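Local coordinates for AOC_like domain-containing protein (Frankia sp. Cc1.17, PDB 7DVI) that catalyses an exo-selective intermolecular Diels-Alder reaction on non-natural substrates and adopts an allene oxide cyclase-like barrel fold, at residues A[107-119]-A[127-139]. Residues are numbered along the deposited sequence; the frame is centred on the assembly and turned at random.
Sequences DVKNGVWVGYPAV and GLDGRREWRVIEP. With EDO (1,2-ethanediol), chain L.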
loop_
_atom_site.group_PDB
_atom_site.type_symbol
_atom_site.label_atom_id
_atom_site.label_comp_id
_atom_site.label_asym_id
_atom_site.label_seq_id
_atom_site.Cartn_x
_atom_site.Cartn_y
_atom_site.Cartn_z
ATOM N N ASP A 107 -5.013 5.129 -15.609
ATOM C CA ASP A 107 -3.921 4.213 -16.015
ATOM C C ASP A 107 -4.554 2.909 -16.484
ATOM O O ASP A 107 -4.179 2.376 -17.554
ATOM C CB ASP A 107 -2.945 3.988 -14.858
ATOM C CG ASP A 107 -1.910 5.079 -14.729
ATOM O OD1 ASP A 107 -1.931 5.976 -15.578
ATOM O OD2 ASP A 107 -1.071 4.992 -13.810
ATOM N N VAL A 108 -5.546 2.428 -15.740
ATOM C CA VAL A 108 -6.271 1.191 -16.111
ATOM C C VAL A 108 -6.818 1.343 -17.534
ATOM O O VAL A 108 -6.478 0.514 -18.411
ATOM C CB VAL A 108 -7.391 0.856 -15.122
ATOM C CG1 VAL A 108 -8.185 -0.346 -15.616
ATOM C CG2 VAL A 108 -6.849 0.594 -13.716
ATOM N N LYS A 109 -7.675 2.335 -17.741
ATOM C CA LYS A 109 -8.371 2.552 -19.039
ATOM C C LYS A 109 -7.361 2.765 -20.176
ATOM O O LYS A 109 -7.649 2.305 -21.283
ATOM C CB LYS A 109 -9.322 3.732 -18.913
ATOM C CG LYS A 109 -10.488 3.439 -17.995
ATOM C CD LYS A 109 -11.584 4.460 -18.045
ATOM C CE LYS A 109 -11.192 5.815 -17.527
ATOM N NZ LYS A 109 -12.266 6.804 -17.803
ATOM N N ASN A 110 -6.239 3.434 -19.915
ATOM C CA ASN A 110 -5.227 3.791 -20.941
ATOM C C ASN A 110 -4.218 2.655 -21.191
ATOM O O ASN A 110 -3.183 2.955 -21.825
ATOM C CB ASN A 110 -4.495 5.075 -20.547
ATOM C CG ASN A 110 -5.394 6.300 -20.580
ATOM O OD1 ASN A 110 -5.141 7.283 -19.874
ATOM N ND2 ASN A 110 -6.480 6.224 -21.331
ATOM N N GLY A 111 -4.438 1.419 -20.694
ATOM C CA GLY A 111 -3.493 0.305 -20.931
ATOM C C GLY A 111 -2.120 0.521 -20.295
ATOM O O GLY A 111 -1.125 -0.112 -20.731
ATOM N N VAL A 112 -2.032 1.346 -19.261
ATOM C CA VAL A 112 -0.795 1.475 -18.441
ATOM C C VAL A 112 -0.782 0.306 -17.454
ATOM O O VAL A 112 -1.869 -0.056 -16.941
ATOM C CB VAL A 112 -0.732 2.823 -17.705
ATOM C CG1 VAL A 112 0.491 2.940 -16.808
ATOM C CG2 VAL A 112 -0.798 3.982 -18.694
ATOM N N TRP A 113 0.406 -0.226 -17.210
ATOM C CA TRP A 113 0.665 -1.182 -16.109
ATOM C C TRP A 113 0.183 -0.590 -14.785
ATOM O O TRP A 113 0.628 0.517 -14.393
ATOM C CB TRP A 113 2.145 -1.536 -16.035
ATOM C CG TRP A 113 2.563 -2.612 -16.995
ATOM C CD1 TRP A 113 3.336 -2.447 -18.105
ATOM C CD2 TRP A 113 2.327 -4.032 -16.885
ATOM N NE1 TRP A 113 3.555 -3.653 -18.715
ATOM C CE2 TRP A 113 2.958 -4.645 -17.993
ATOM C CE3 TRP A 113 1.617 -4.841 -15.993
ATOM C CZ2 TRP A 113 2.919 -6.020 -18.220
ATOM C CZ3 TRP A 113 1.588 -6.207 -16.202
ATOM C CH2 TRP A 113 2.209 -6.782 -17.317
ATOM N N VAL A 114 -0.685 -1.322 -14.095
ATOM C CA VAL A 114 -1.028 -0.986 -12.692
ATOM C C VAL A 114 -0.643 -2.172 -11.812
ATOM O O VAL A 114 -0.380 -3.268 -12.334
ATOM C CB VAL A 114 -2.520 -0.633 -12.573
ATOM C CG1 VAL A 114 -2.886 0.565 -13.461
ATOM C CG2 VAL A 114 -3.429 -1.819 -12.863
ATOM N N GLY A 115 -0.652 -1.960 -10.510
ATOM C CA GLY A 115 -0.670 -3.069 -9.536
ATOM C C GLY A 115 -0.416 -2.579 -8.130
ATOM O O GLY A 115 -0.397 -1.334 -7.890
ATOM N N TYR A 116 -0.213 -3.529 -7.215
ATOM C CA TYR A 116 -0.195 -3.228 -5.767
ATOM C C TYR A 116 0.405 -4.419 -5.011
ATOM O O TYR A 116 0.620 -5.505 -5.578
ATOM C CB TYR A 116 -1.627 -2.953 -5.300
ATOM C CG TYR A 116 -2.667 -3.746 -6.052
ATOM C CD1 TYR A 116 -2.896 -5.087 -5.814
ATOM C CD2 TYR A 116 -3.423 -3.139 -7.045
ATOM C CE1 TYR A 116 -3.827 -5.799 -6.556
ATOM C CE2 TYR A 116 -4.334 -3.840 -7.797
ATOM C CZ TYR A 116 -4.536 -5.187 -7.578
ATOM O OH TYR A 116 -5.486 -5.859 -8.331
ATOM N N PRO A 117 0.715 -4.208 -3.723
ATOM C CA PRO A 117 1.366 -5.236 -2.916
ATOM C C PRO A 117 0.571 -6.543 -2.829
ATOM O O PRO A 117 -0.643 -6.566 -2.824
ATOM C CB PRO A 117 1.536 -4.576 -1.535
ATOM C CG PRO A 117 1.554 -3.083 -1.863
ATOM C CD PRO A 117 0.575 -2.927 -2.999
ATOM N N ALA A 118 1.354 -7.609 -2.669
ATOM C CA ALA A 118 0.880 -8.986 -2.569
ATOM C C ALA A 118 1.718 -9.720 -1.508
ATOM O O ALA A 118 2.906 -9.406 -1.357
ATOM C CB ALA A 118 0.988 -9.626 -3.922
ATOM N N VAL A 119 1.069 -10.619 -0.792
ATOM C CA VAL A 119 1.707 -11.432 0.279
ATOM C C VAL A 119 1.313 -12.886 0.042
ATOM O O VAL A 119 0.115 -13.188 -0.200
ATOM C CB VAL A 119 1.327 -10.956 1.701
ATOM C CG1 VAL A 119 -0.168 -10.979 1.955
ATOM C CG2 VAL A 119 2.056 -11.783 2.769
ATOM N N GLY A 127 5.887 -16.924 3.217
ATOM C CA GLY A 127 7.075 -16.174 3.645
ATOM C C GLY A 127 7.645 -15.275 2.581
ATOM O O GLY A 127 8.737 -14.684 2.808
ATOM N N LEU A 128 6.926 -15.104 1.473
ATOM C CA LEU A 128 7.315 -14.150 0.424
ATOM C C LEU A 128 6.284 -12.987 0.334
ATOM O O LEU A 128 5.121 -13.227 0.627
ATOM C CB LEU A 128 7.255 -14.876 -0.907
ATOM C CG LEU A 128 8.440 -15.749 -1.300
ATOM C CD1 LEU A 128 9.146 -16.338 -0.129
ATOM C CD2 LEU A 128 8.039 -16.762 -2.337
ATOM N N ASP A 129 6.676 -11.904 -0.316
ATOM C CA ASP A 129 5.726 -10.807 -0.669
ATOM C C ASP A 129 6.301 -10.078 -1.885
ATOM O O ASP A 129 7.436 -10.380 -2.303
ATOM C CB ASP A 129 5.472 -9.933 0.558
ATOM C CG ASP A 129 6.631 -9.048 0.990
ATOM O OD1 ASP A 129 7.599 -8.882 0.228
ATOM O OD2 ASP A 129 6.531 -8.490 2.094
ATOM N N GLY A 130 5.527 -9.144 -2.470
ATOM C CA GLY A 130 5.904 -8.475 -3.723
ATOM C C GLY A 130 4.692 -7.759 -4.321
ATOM O O GLY A 130 4.011 -7.019 -3.579
ATOM N N ARG A 131 4.364 -8.047 -5.566
ATOM C CA ARG A 131 3.382 -7.263 -6.330
ATOM C C ARG A 131 2.650 -8.166 -7.283
ATOM O O ARG A 131 3.232 -9.177 -7.746
ATOM C CB ARG A 131 4.089 -6.163 -7.110
ATOM C CG ARG A 131 4.476 -4.989 -6.228
ATOM C CD ARG A 131 5.115 -3.897 -7.052
ATOM N NE ARG A 131 4.233 -3.376 -8.112
ATOM C CZ ARG A 131 3.333 -2.405 -7.959
ATOM N NH1 ARG A 131 3.122 -1.875 -6.772
ATOM N NH2 ARG A 131 2.626 -1.982 -8.986
ATOM N N ARG A 132 1.392 -7.809 -7.487
ATOM C CA ARG A 132 0.460 -8.366 -8.485
ATOM C C ARG A 132 0.227 -7.169 -9.409
ATOM O O ARG A 132 -0.074 -6.104 -8.914
ATOM C CB ARG A 132 -0.833 -8.863 -7.847
ATOM C CG ARG A 132 -1.824 -9.478 -8.823
ATOM C CD ARG A 132 -2.626 -8.524 -9.688
ATOM N NE ARG A 132 -3.946 -9.045 -9.955
ATOM C CZ ARG A 132 -4.345 -9.624 -11.067
ATOM N NH1 ARG A 132 -3.526 -9.758 -12.086
ATOM N NH2 ARG A 132 -5.571 -10.069 -11.158
ATOM N N GLU A 133 0.432 -7.358 -10.698
ATOM C CA GLU A 133 0.379 -6.272 -11.695
ATOM C C GLU A 133 -0.454 -6.756 -12.865
ATOM O O GLU A 133 -0.603 -7.985 -13.026
ATOM C CB GLU A 133 1.791 -5.873 -12.125
ATOM C CG GLU A 133 2.566 -5.118 -11.079
ATOM C CD GLU A 133 4.060 -5.040 -11.342
ATOM O OE1 GLU A 133 4.525 -5.548 -12.392
ATOM O OE2 GLU A 133 4.761 -4.518 -10.466
ATOM N N TRP A 134 -0.967 -5.818 -13.661
ATOM C CA TRP A 134 -1.748 -6.158 -14.872
ATOM C C TRP A 134 -1.852 -4.903 -15.730
ATOM O O TRP A 134 -1.575 -3.794 -15.217
ATOM C CB TRP A 134 -3.126 -6.721 -14.549
ATOM C CG TRP A 134 -3.904 -5.943 -13.526
ATOM C CD1 TRP A 134 -3.781 -6.008 -12.164
ATOM C CD2 TRP A 134 -4.975 -5.024 -13.777
ATOM N NE1 TRP A 134 -4.671 -5.173 -11.550
ATOM C CE2 TRP A 134 -5.433 -4.571 -12.519
ATOM C CE3 TRP A 134 -5.589 -4.563 -14.933
ATOM C CZ2 TRP A 134 -6.471 -3.657 -12.395
ATOM C CZ3 TRP A 134 -6.615 -3.659 -14.813
ATOM C CH2 TRP A 134 -7.029 -3.200 -13.562
ATOM N N ARG A 135 -2.267 -5.088 -16.978
ATOM C CA ARG A 135 -2.616 -3.970 -17.890
ATOM C C ARG A 135 -3.670 -4.443 -18.883
ATOM O O ARG A 135 -3.725 -5.646 -19.247
ATOM C CB ARG A 135 -1.395 -3.377 -18.581
ATOM C CG ARG A 135 -0.642 -4.383 -19.429
ATOM C CD ARG A 135 0.238 -3.694 -20.435
ATOM N NE ARG A 135 1.147 -4.655 -21.033
ATOM C CZ ARG A 135 2.187 -4.338 -21.804
ATOM N NH1 ARG A 135 2.440 -3.080 -22.101
ATOM N NH2 ARG A 135 2.976 -5.283 -22.277
ATOM N N VAL A 136 -4.525 -3.501 -19.274
ATOM C CA VAL A 136 -5.529 -3.729 -20.336
ATOM C C VAL A 136 -4.791 -3.687 -21.676
ATOM O O VAL A 136 -3.960 -2.746 -21.892
ATOM C CB VAL A 136 -6.643 -2.685 -20.220
ATOM C CG1 VAL A 136 -7.643 -2.822 -21.361
ATOM C CG2 VAL A 136 -7.306 -2.811 -18.846
ATOM N N ILE A 137 -5.006 -4.699 -22.512
ATOM C CA ILE A 137 -4.503 -4.686 -23.922
ATOM C C ILE A 137 -5.631 -4.106 -24.783
ATOM O O ILE A 137 -5.399 -3.174 -25.510
ATOM C CB ILE A 137 -4.031 -6.089 -24.364
ATOM C CG1 ILE A 137 -2.993 -6.663 -23.393
ATOM C CG2 ILE A 137 -3.489 -6.055 -25.786
ATOM C CD1 ILE A 137 -1.811 -5.737 -23.147
ATOM N N GLU A 138 -6.850 -4.541 -24.548
ATOM C CA GLU A 138 -7.982 -4.287 -25.442
ATOM C C GLU A 138 -9.208 -4.297 -24.555
ATOM O O GLU A 138 -9.392 -5.249 -23.812
ATOM C CB GLU A 138 -7.989 -5.411 -26.485
ATOM C CG GLU A 138 -8.580 -5.018 -27.807
ATOM C CD GLU A 138 -7.855 -3.798 -28.324
ATOM O OE1 GLU A 138 -8.401 -2.697 -28.169
ATOM O OE2 GLU A 138 -6.719 -3.949 -28.815
ATOM N N PRO A 139 -10.086 -3.277 -24.599
ATOM C CA PRO A 139 -11.306 -3.308 -23.794
ATOM C C PRO A 139 -12.068 -4.628 -23.984
ATOM O O PRO A 139 -12.098 -5.111 -25.092
ATOM C CB PRO A 139 -12.077 -2.097 -24.341
ATOM C CG PRO A 139 -10.985 -1.145 -24.783
ATOM C CD PRO A 139 -9.952 -2.053 -25.401
HETATM C C1 EDO L . -9.044 8.120 -19.216
HETATM O O1 EDO L . -8.572 7.610 -20.450
HETATM C C2 EDO L . -8.566 9.490 -19.031
HETATM O O2 EDO L . -7.312 9.679 -19.659
HETATM O O HOH W 1 -4.163 -0.894 -18.047
HETATM O O HOH W 2 -1.804 -1.853 -23.045
HETATM O O HOH W 3 1.439 -0.500 -20.751
HETATM O O HOH W 4 1.263 0.778 -9.221
#
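Val114 and Trp134 pair through two backbone hydrogen bonds in the antiparallel hairpin formed by strands 114-121 and 129-135, neighbours in the closed eight-stranded barrel of this allene oxide cyclase-like protein. Packing is tightest on the face that carries Val114, Tyr116, Arg132 and Trp134. There Val114 CG2 sits squarely over the Trp134 indole, 3.5 Å from the centroid of its six-membered ring, while Val108, from the preceding helix, brings CG1 to within 3.7 Å of Trp134 CH2. With Trp134 CG wedged between the backbone N and the carbonyl carbon (chi1 47°), the indole presents its NE1 edge to Tyr116, and a weak hydrogen bond of 3.4 Å runs from NE1 to Tyr116 OH. Glu88 binds both that hydroxyl and Arg132 NE; Arg132 also forms a salt bridge with Glu30.

The side carrying Trp113, Arg135, Arg131 and Glu133 is more open to solvent. The extended chain of Arg135 runs over one face of the Trp113 indole, its guanidinium plane inclined 24° to the ring, with CD 3.8 Å from the centroid of the five-membered ring; Glu144 pairs with Arg135 NE. Replacing Trp113 by an alanine is likely to strip the Arg135 chain of its aromatic surface, leaving Glu144 to hold its guanidinium group. Farther along, Arg131 NE makes an in-plane salt bridge to Glu133 OE2 (2.7 Å), while a water joins Arg131 NH2 to Gly115 O.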